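Local coordinates for protein serine--tRNA ligase (Pyrococcus horikoshii, PDB 2DQ0) that catalyses the ATP-dependent attachment of serine to tRNA(Ser), working as a class II homodimer with a coiled-coil arm that is involved in tRNA binding, at residues N108-S113 with I343-L348. Sequence-based numbering, arbitrary orientation.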
loop_
_atom_site.group_PDB
_atom_site.type_symbol
_atom_site.label_atom_id
_atom_site.label_comp_id
_atom_site.label_asym_id
_atom_site.label_seq_id
_atom_site.Cartn_x
_atom_site.Cartn_y
_atom_site.Cartn_z
ATOM N N ASN A 108 20.155 -10.349 -17.707
ATOM C CA ASN A 108 19.829 -11.563 -18.425
ATOM C C ASN A 108 20.321 -11.431 -19.858
ATOM O O ASN A 108 20.351 -10.336 -20.415
ATOM C CB ASN A 108 18.320 -11.807 -18.424
ATOM C CG ASN A 108 17.974 -13.278 -18.619
ATOM O OD1 ASN A 108 16.810 -13.677 -18.549
ATOM N ND2 ASN A 108 18.998 -14.095 -18.859
ATOM N N ILE A 109 20.729 -12.556 -20.437
ATOM C CA ILE A 109 21.196 -12.579 -21.802
ATOM C C ILE A 109 19.955 -12.405 -22.659
ATOM O O ILE A 109 18.937 -13.063 -22.426
ATOM C CB ILE A 109 21.864 -13.919 -22.137
ATOM C CG1 ILE A 109 23.027 -14.172 -21.181
ATOM C CG2 ILE A 109 22.374 -13.906 -23.581
ATOM C CD1 ILE A 109 24.095 -13.115 -21.242
ATOM N N THR A 110 20.040 -11.511 -23.641
ATOM C CA THR A 110 18.918 -11.240 -24.529
ATOM C C THR A 110 18.723 -12.365 -25.528
ATOM O O THR A 110 19.672 -13.067 -25.897
ATOM C CB THR A 110 19.120 -9.939 -25.349
ATOM O OG1 THR A 110 20.132 -10.154 -26.343
ATOM C CG2 THR A 110 19.535 -8.779 -24.441
ATOM N N HIS A 111 17.482 -12.513 -25.966
ATOM C CA HIS A 111 17.119 -13.506 -26.951
ATOM C C HIS A 111 17.543 -13.005 -28.336
ATOM O O HIS A 111 17.644 -11.792 -28.587
ATOM C CB HIS A 111 15.615 -13.745 -26.920
ATOM C CG HIS A 111 15.160 -14.843 -27.829
ATOM N ND1 HIS A 111 15.060 -14.684 -29.195
ATOM C CD2 HIS A 111 14.795 -16.122 -27.570
ATOM C CE1 HIS A 111 14.645 -15.816 -29.735
ATOM N NE2 HIS A 111 14.477 -16.703 -28.771
ATOM N N PRO A 112 17.823 -13.941 -29.255
ATOM C CA PRO A 112 18.237 -13.554 -30.604
ATOM C C PRO A 112 17.219 -12.670 -31.319
ATOM O O PRO A 112 17.591 -11.858 -32.161
ATOM C CB PRO A 112 18.423 -14.896 -31.285
ATOM C CG PRO A 112 18.961 -15.732 -30.164
ATOM C CD PRO A 112 18.014 -15.387 -29.053
ATOM N N SER A 113 15.943 -12.811 -30.963
ATOM C CA SER A 113 14.893 -12.036 -31.606
ATOM C C SER A 113 14.788 -10.577 -31.182
ATOM O O SER A 113 14.083 -9.795 -31.832
ATOM C CB SER A 113 13.524 -12.721 -31.422
ATOM O OG SER A 113 13.158 -12.831 -30.060
ATOM N N ILE A 343 10.896 -4.464 -27.694
ATOM C CA ILE A 343 11.865 -3.591 -27.093
ATOM C C ILE A 343 13.267 -4.021 -27.408
ATOM O O ILE A 343 13.586 -5.206 -27.341
ATOM C CB ILE A 343 11.603 -3.524 -25.596
ATOM C CG1 ILE A 343 10.248 -2.834 -25.406
ATOM C CG2 ILE A 343 12.764 -2.815 -24.860
ATOM C CD1 ILE A 343 9.768 -2.857 -24.001
ATOM N N CYS A 344 14.095 -3.040 -27.759
ATOM C CA CYS A 344 15.479 -3.277 -28.133
ATOM C C CYS A 344 16.420 -3.505 -26.955
ATOM O O CYS A 344 16.063 -3.273 -25.793
ATOM C CB CYS A 344 15.995 -2.140 -29.045
ATOM S SG CYS A 344 16.273 -0.481 -28.320
ATOM N N THR A 345 17.620 -3.978 -27.283
ATOM C CA THR A 345 18.635 -4.300 -26.297
ATOM C C THR A 345 18.933 -3.195 -25.299
ATOM O O THR A 345 19.059 -3.465 -24.094
ATOM C CB THR A 345 19.961 -4.725 -26.983
ATOM O OG1 THR A 345 20.308 -3.765 -27.987
ATOM C CG2 THR A 345 19.827 -6.114 -27.622
ATOM N N GLY A 346 19.034 -1.960 -25.798
ATOM C CA GLY A 346 19.337 -0.824 -24.940
ATOM C C GLY A 346 18.207 -0.317 -24.052
ATOM O O GLY A 346 18.450 0.350 -23.048
ATOM N N ASP A 347 16.968 -0.636 -24.397
ATOM C CA ASP A 347 15.843 -0.170 -23.602
ATOM C C ASP A 347 15.192 -1.357 -22.919
ATOM O O ASP A 347 14.087 -1.245 -22.392
ATOM C CB ASP A 347 14.836 0.522 -24.530
ATOM C CG ASP A 347 13.775 1.299 -23.780
ATOM O OD1 ASP A 347 14.129 1.998 -22.801
ATOM O OD2 ASP A 347 12.593 1.225 -24.189
ATOM N N LEU A 348 15.892 -2.489 -22.902
ATOM C CA LEU A 348 15.319 -3.699 -22.341
ATOM C C LEU A 348 15.267 -3.910 -20.830
ATOM O O LEU A 348 14.259 -4.421 -20.315
ATOM C CB LEU A 348 15.950 -4.927 -23.002
ATOM C CG LEU A 348 15.293 -6.269 -22.623
ATOM C CD1 LEU A 348 13.774 -6.172 -22.801
ATOM C CD2 LEU A 348 15.889 -7.416 -23.471
#
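In Thr110 and Thr345 alike, the hydroxyl sits between the backbone N and the carbonyl carbon (chi1 72° and 49°), which puts CG2 anti to the carbonyl carbon and leaves the methyl to face the other segment. Leu348 meets them with its CG swung away from its own N (chi1 -172°), carrying CD2 toward Thr110. Three methyl groups carry the contact. Thr110 CG2 comes 4.0 Å from Leu348 CD2 and 4.2 Å from Thr345 CG2; the two threonine side chains cross at roughly a right angle. Leu348 also touches Arg21 of helix 11-21, as does Thr110.

The hydroxyls are engaged with other parts of the chain. Thr110 OG1 is hydrogen-bonded to Asp17 OD2, and Thr345 OG1 bonds to Lys20 O and to Gly117 N.

Farther along 108-113, Ser113 N donates to His111 ND1 over 2.7 Å in a nearly straight bond, close to the imidazole plane, which probably limits the ring's rotation; Pro112 CD lies over one face, offset toward the rim. In 343-348, Asp347 N bonds to Cys344 O, 3.1 Å away, closing a beta turn with Thr345 inside it and Leu348 just after; both touch Thr110.

The pairing joins the connection that follows the long helical arm to the link between strands 338-342 and 354-362 of the catalytic sheet, with the Leu348 side chain about 10 Å from the bound seryl-adenylate analogue. No hydrogen bond crosses between the segments: the dispersion contact is small and undirected, so the orientation of the threonines is probably set by their hydroxyl bonds rather than by methyl packing.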